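Local coordinates for CELL WALL surface anchor family protein (Streptococcus pneumoniae, PDB 2X9Z) that probably builds the shaft of the pneumococcal pilus as its repeating backbone subunit, contributing to cell adhesion, at residues T147-K152 with Y229-T234; L159-T164 with Y215-R220. The protein carries 1 engineered substitution. All coordinates share one frame; numbering follows the deposited sequence.

Contact 1 and contact 2 both belong to the second of two Cna-B-like domains in this pilin fragment. Contact 2 (159-164 with 215-220) is its buried core, where strands of two facing sheets meet through leucine and aromatic side chains. Contact 1 (147-152 with 229-234) is partly buried, pairs two loops beside the first domain, and relies more on polar bonds to main-chain carbonyls. The two adjoin, their centres about 9 Å apart: Asn151 O lies 2.8 Å from Tyr215 N, a probable hydrogen bond, and Tyr229 joins Glu219 at a second such point. Segments 147-152 and 229-234 thus border strand 215-219, whose inner residues fill contact 2.

Contact 1: T147-K152 with Y229-T234; sequences TPKPNK and YQEITT
The Tyr229 ring carries the Pro148 residue on one face: Pro148 CA sits 3.8 Å from the ring centroid and 18° off its normal, a CH-pi contact, while Pro148 CG reaches CZ of Tyr229 at 3.6 Å. The proline and the tyrosine lie side by side and point the same way, and the phenol OH probably takes the N-H of Glu219. The second flat group, the Asn151 amide, has Ile232 CG2 close by, 3.4 Å from ND2. This is an irregular loop pair at the edge of the second Cna-B-like domain: the chain arriving from strand 130-139 runs nearly alongside the loop after strand 226-229. Thr147 and Pro150 also touch strands 50-57 and 130-139, so the contact lies at the junction of the two domains. Lys149 crosses the gap. Its CG stands anti to the carbonyl carbon, and a bend at chi2 (72°) folds the chain back so that NZ is gripped by two carbonyls, Tyr229 O at 2.9 Å, approached from above its plane, and Thr147 O within its own segment, in plane. Glu231 OE2 stays 4.4 Å from Lys149 NZ, beyond a salt bridge, and pairs instead with Arg56, though it may still help to stabilise the ammonium charge. Lys149 CB packs on CG1 of Ile232. At the far end Asn151 CG is anti to its backbone N, which sends ND2 to Thr234 O, 2.8 Å away along a 161° bond in the plane of the Asn151 amide but above that of the Thr234 carbonyl.

Contact 2: L159-T164 with Y215-R220; sequences LTLTKT and YKFVER
Leu159 opens strand 159-164, in one sheet of a Cna-B-type beta sandwich whose facing sheet contributes strand 215-219; the strand axes pass 9.2 Å apart and cross at -33°, so the layers meet mainly through side chains. With CG anti to its backbone N, Leu159 sends CD2 to Tyr215 CB and meets Phe217 tip to tip, CG to CE2 at 3.8 Å. Its carbonyl O lies in plane at the edge of the Phe217 ring. Leu161 approaches the same ring over a face: its CB is 3.9 Å from the centroid and 19° off the normal, displaced toward the CE2 rim, and CD1 and CD2 follow across the ring. Phe217 thus packs against both leucines, with Val195 and Ile238 also touching it. Lys163 carries the signature of these pilin domains, an intramolecular isopeptide bond: its NZ is joined covalently to Asn242 CG, tying strand 159-166 to strand 237-243. Glu219 comes across at about a right angle, its chain extended beyond CG, consistent with the acidic residue that assists such bonds in related pilins. Its OE1 stops 3.6 Å from Lys163 CE.

Contact 1: T147-K152 with Y229-T234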
loop_
_atom_site.group_PDB
_atom_site.type_symbol
_atom_site.label_atom_id
_atom_site.label_comp_id
_atom_site.label_asym_id
_atom_site.label_seq_id
_atom_site.Cartn_x
_atom_site.Cartn_y
_atom_site.Cartn_z
ATOM N N THR A 147 -1.821 -3.531 0.766
ATOM C CA THR A 147 -1.120 -2.471 1.482
ATOM C C THR A 147 -1.762 -2.203 2.849
ATOM O O THR A 147 -2.954 -2.428 3.037
ATOM C CB THR A 147 -1.043 -1.185 0.618
ATOM O OG1 THR A 147 0.043 -0.363 1.063
ATOM C CG2 THR A 147 -2.359 -0.396 0.646
ATOM N N PRO A 148 -0.971 -1.719 3.827
ATOM C CA PRO A 148 -1.576 -1.382 5.129
ATOM C C PRO A 148 -2.730 -0.369 5.035
ATOM O O PRO A 148 -2.707 0.542 4.198
ATOM C CB PRO A 148 -0.394 -0.799 5.922
ATOM C CG PRO A 148 0.783 -1.526 5.358
ATOM C CD PRO A 148 0.501 -1.648 3.876
ATOM N N LYS A 149 -3.735 -0.544 5.891
ATOM C CA LYS A 149 -4.820 0.423 6.036
ATOM C C LYS A 149 -4.560 1.223 7.317
ATOM O O LYS A 149 -4.564 0.654 8.412
ATOM C CB LYS A 149 -6.176 -0.284 6.149
ATOM C CG LYS A 149 -6.752 -0.843 4.840
ATOM C CD LYS A 149 -5.988 -2.081 4.355
ATOM C CE LYS A 149 -6.400 -2.519 2.954
ATOM N NZ LYS A 149 -5.517 -3.642 2.499
ATOM N N PRO A 150 -4.320 2.541 7.194
ATOM C CA PRO A 150 -4.038 3.321 8.407
ATOM C C PRO A 150 -5.232 3.381 9.355
ATOM O O PRO A 150 -6.384 3.310 8.920
ATOM C CB PRO A 150 -3.723 4.720 7.868
ATOM C CG PRO A 150 -3.360 4.521 6.447
ATOM C CD PRO A 150 -4.151 3.339 5.971
ATOM N N ASN A 151 -4.956 3.499 10.650
ATOM C CA ASN A 151 -6.012 3.617 11.653
ATOM C C ASN A 151 -5.555 4.461 12.826
ATOM O O ASN A 151 -4.362 4.541 13.122
ATOM C CB ASN A 151 -6.438 2.235 12.157
ATOM C CG ASN A 151 -7.828 2.227 12.802
ATOM O OD1 ASN A 151 -8.560 3.222 12.765
ATOM N ND2 ASN A 151 -8.196 1.090 13.393
ATOM N N LYS A 152 -6.512 5.089 13.493
ATOM C CA LYS A 152 -6.233 5.783 14.735
ATOM C C LYS A 152 -6.298 4.792 15.888
ATOM O O LYS A 152 -6.932 3.739 15.768
ATOM C CB LYS A 152 -7.250 6.903 14.944
ATOM C CG LYS A 152 -7.102 8.041 13.956
ATOM C CD LYS A 152 -8.164 9.106 14.142
ATOM C CE LYS A 152 -8.058 10.151 13.046
ATOM N NZ LYS A 152 -9.133 11.172 13.131
ATOM N N TYR A 229 -3.851 -7.066 4.689
ATOM C CA TYR A 229 -4.352 -6.165 5.726
ATOM C C TYR A 229 -5.855 -5.963 5.531
ATOM O O TYR A 229 -6.315 -5.560 4.452
ATOM C CB TYR A 229 -3.625 -4.820 5.680
ATOM C CG TYR A 229 -2.114 -4.927 5.802
ATOM C CD1 TYR A 229 -1.323 -5.141 4.675
ATOM C CD2 TYR A 229 -1.480 -4.804 7.039
ATOM C CE1 TYR A 229 0.055 -5.239 4.773
ATOM C CE2 TYR A 229 -0.097 -4.899 7.150
ATOM C CZ TYR A 229 0.665 -5.110 6.012
ATOM O OH TYR A 229 2.032 -5.189 6.110
ATOM N N GLN A 230 -6.622 -6.277 6.565
ATOM C CA GLN A 230 -8.080 -6.209 6.489
ATOM C C GLN A 230 -8.563 -4.758 6.538
ATOM O O GLN A 230 -7.902 -3.881 7.104
ATOM C CB GLN A 230 -8.696 -6.995 7.651
ATOM C CG GLN A 230 -8.214 -8.429 7.732
ATOM C CD GLN A 230 -8.499 -9.190 6.460
ATOM O OE1 GLN A 230 -7.584 -9.662 5.779
ATOM N NE2 GLN A 230 -9.769 -9.303 6.121
ATOM N N GLU A 231 -9.730 -4.499 5.968
ATOM C CA GLU A 231 -10.303 -3.167 6.057
ATOM C C GLU A 231 -10.538 -2.779 7.518
ATOM O O GLU A 231 -10.781 -3.639 8.369
ATOM C CB GLU A 231 -11.605 -3.086 5.259
ATOM C CG GLU A 231 -11.437 -3.327 3.761
ATOM C CD GLU A 231 -10.567 -2.277 3.075
ATOM O OE1 GLU A 231 -10.672 -1.075 3.401
ATOM O OE2 GLU A 231 -9.781 -2.656 2.188
ATOM N N ILE A 232 -10.456 -1.480 7.799
ATOM C CA ILE A 232 -10.653 -0.969 9.156
ATOM C C ILE A 232 -12.135 -0.937 9.510
ATOM O O ILE A 232 -12.966 -0.512 8.702
ATOM C CB ILE A 232 -10.051 0.457 9.328
ATOM C CG1 ILE A 232 -8.560 0.452 8.990
ATOM C CG2 ILE A 232 -10.324 1.017 10.727
ATOM C CD1 ILE A 232 -7.758 -0.583 9.728
ATOM N N THR A 233 -12.458 -1.397 10.715
ATOM C CA THR A 233 -13.830 -1.369 11.217
ATOM C C THR A 233 -13.962 -0.554 12.502
ATOM O O THR A 233 -15.037 -0.035 12.803
ATOM C CB THR A 233 -14.370 -2.789 11.501
ATOM O OG1 THR A 233 -13.596 -3.402 12.543
ATOM C CG2 THR A 233 -14.309 -3.647 10.251
ATOM N N THR A 234 -12.865 -0.436 13.248
ATOM C CA THR A 234 -12.906 0.113 14.601
ATOM C C THR A 234 -11.619 0.855 14.941
ATOM O O THR A 234 -10.532 0.329 14.732
ATOM C CB THR A 234 -13.056 -1.032 15.626
ATOM O OG1 THR A 234 -14.219 -1.814 15.318
ATOM C CG2 THR A 234 -13.149 -0.489 17.045
#

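Contact 2: L159-T164 with Y215-R220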
loop_
_atom_site.group_PDB
_atom_site.type_symbol
_atom_site.label_atom_id
_atom_site.label_comp_id
_atom_site.label_asym_id
_atom_site.label_seq_id
_atom_site.Cartn_x
_atom_site.Cartn_y
_atom_site.Cartn_z
ATOM N N LEU A 159 -3.708 0.670 20.452
ATOM C CA LEU A 159 -3.897 0.140 19.107
ATOM C C LEU A 159 -3.457 -1.322 19.066
ATOM O O LEU A 159 -2.289 -1.634 19.317
ATOM C CB LEU A 159 -3.120 0.963 18.078
ATOM C CG LEU A 159 -3.249 0.616 16.589
ATOM C CD1 LEU A 159 -4.708 0.558 16.125
ATOM C CD2 LEU A 159 -2.460 1.615 15.763
ATOM N N THR A 160 -4.406 -2.206 18.778
ATOM C CA THR A 160 -4.181 -3.646 18.824
ATOM C C THR A 160 -4.132 -4.277 17.435
ATOM O O THR A 160 -5.016 -4.065 16.600
ATOM C CB THR A 160 -5.270 -4.350 19.657
ATOM O OG1 THR A 160 -5.245 -3.840 20.994
ATOM C CG2 THR A 160 -5.043 -5.858 19.689
ATOM N N LEU A 161 -3.085 -5.059 17.211
ATOM C CA LEU A 161 -2.920 -5.846 16.001
ATOM C C LEU A 161 -3.362 -7.288 16.267
ATOM O O LEU A 161 -2.939 -7.895 17.258
ATOM C CB LEU A 161 -1.446 -5.815 15.604
ATOM C CG LEU A 161 -0.973 -6.706 14.464
ATOM C CD1 LEU A 161 -1.580 -6.261 13.168
ATOM C CD2 LEU A 161 0.541 -6.660 14.381
ATOM N N THR A 162 -4.226 -7.817 15.400
ATOM C CA THR A 162 -4.619 -9.226 15.459
ATOM C C THR A 162 -4.169 -9.897 14.165
ATOM O O THR A 162 -4.378 -9.366 13.080
ATOM C CB THR A 162 -6.145 -9.396 15.628
ATOM O OG1 THR A 162 -6.576 -8.744 16.828
ATOM C CG2 THR A 162 -6.533 -10.872 15.700
ATOM N N LYS A 163 -3.544 -11.061 14.287
ATOM C CA LYS A 163 -3.006 -11.761 13.129
ATOM C C LYS A 163 -3.602 -13.159 13.002
ATOM O O LYS A 163 -3.794 -13.853 14.003
ATOM C CB LYS A 163 -1.487 -11.848 13.240
ATOM C CG LYS A 163 -0.791 -12.223 11.956
ATOM C CD LYS A 163 0.708 -12.191 12.150
ATOM C CE LYS A 163 1.391 -12.296 10.841
ATOM N NZ LYS A 163 0.855 -13.522 10.193
ATOM N N THR A 164 -3.917 -13.552 11.772
ATOM C CA THR A 164 -4.290 -14.933 11.476
ATOM C C THR A 164 -3.393 -15.456 10.365
ATOM O O THR A 164 -2.746 -14.679 9.667
ATOM C CB THR A 164 -5.763 -15.073 11.033
ATOM O OG1 THR A 164 -6.032 -14.159 9.963
ATOM C CG2 THR A 164 -6.724 -14.790 12.185
ATOM N N TYR A 215 -1.921 5.642 12.261
ATOM C CA TYR A 215 -0.727 4.813 12.225
ATOM C C TYR A 215 -0.971 3.592 11.352
ATOM O O TYR A 215 -2.104 3.288 10.989
ATOM C CB TYR A 215 -0.367 4.315 13.626
ATOM C CG TYR A 215 -0.133 5.391 14.662
ATOM C CD1 TYR A 215 1.146 5.858 14.927
ATOM C CD2 TYR A 215 -1.189 5.912 15.397
ATOM C CE1 TYR A 215 1.365 6.836 15.886
ATOM C CE2 TYR A 215 -0.983 6.886 16.357
ATOM C CZ TYR A 215 0.299 7.343 16.600
ATOM O OH TYR A 215 0.510 8.307 17.557
ATOM N N LYS A 216 0.103 2.886 11.027
ATOM C CA LYS A 216 -0.014 1.648 10.269
ATOM C C LYS A 216 1.003 0.651 10.809
ATOM O O LYS A 216 2.135 1.027 11.107
ATOM C CB LYS A 216 0.221 1.903 8.774
ATOM C CG LYS A 216 1.551 2.581 8.443
ATOM C CD LYS A 216 1.685 2.935 6.952
ATOM C CE LYS A 216 3.058 3.535 6.652
ATOM N NZ LYS A 216 3.198 4.015 5.249
ATOM N N PHE A 217 0.600 -0.613 10.952
ATOM C CA PHE A 217 1.554 -1.684 11.234
ATOM C C PHE A 217 2.066 -2.196 9.894
ATOM O O PHE A 217 1.281 -2.703 9.079
ATOM C CB PHE A 217 0.910 -2.860 11.980
ATOM C CG PHE A 217 0.592 -2.590 13.424
ATOM C CD1 PHE A 217 1.585 -2.617 14.396
ATOM C CD2 PHE A 217 -0.716 -2.358 13.819
ATOM C CE1 PHE A 217 1.280 -2.391 15.733
ATOM C CE2 PHE A 217 -1.029 -2.136 15.148
ATOM C CZ PHE A 217 -0.031 -2.148 16.106
ATOM N N VAL A 218 3.370 -2.085 9.662
ATOM C CA VAL A 218 3.961 -2.601 8.434
ATOM C C VAL A 218 4.712 -3.890 8.770
ATOM O O VAL A 218 5.689 -3.873 9.517
ATOM C CB VAL A 218 4.920 -1.572 7.782
ATOM C CG1 VAL A 218 5.395 -2.069 6.433
ATOM C CG2 VAL A 218 4.248 -0.199 7.650
ATOM N N GLU A 219 4.234 -5.009 8.240
ATOM C CA GLU A 219 4.859 -6.295 8.511
ATOM C C GLU A 219 6.249 -6.361 7.884
ATOM O O GLU A 219 6.410 -6.118 6.684
ATOM C CB GLU A 219 3.986 -7.418 7.957
ATOM C CG GLU A 219 4.463 -8.816 8.299
ATOM C CD GLU A 219 3.455 -9.866 7.890
ATOM O OE1 GLU A 219 2.321 -9.835 8.418
ATOM O OE2 GLU A 219 3.786 -10.722 7.044
ATOM N N ARG A 220 7.262 -6.657 8.692
ATOM C CA ARG A 220 8.549 -7.002 8.110
ATOM C C ARG A 220 8.408 -8.335 7.369
ATOM O O ARG A 220 7.816 -9.277 7.881
ATOM C CB ARG A 220 9.620 -7.088 9.190
ATOM C CG ARG A 220 9.888 -5.754 9.903
ATOM C CD ARG A 220 11.074 -5.845 10.839
ATOM N NE ARG A 220 11.250 -4.602 11.579
ATOM C CZ ARG A 220 12.195 -4.402 12.486
ATOM N NH1 ARG A 220 13.055 -5.372 12.765
ATOM N NH2 ARG A 220 12.279 -3.235 13.110
#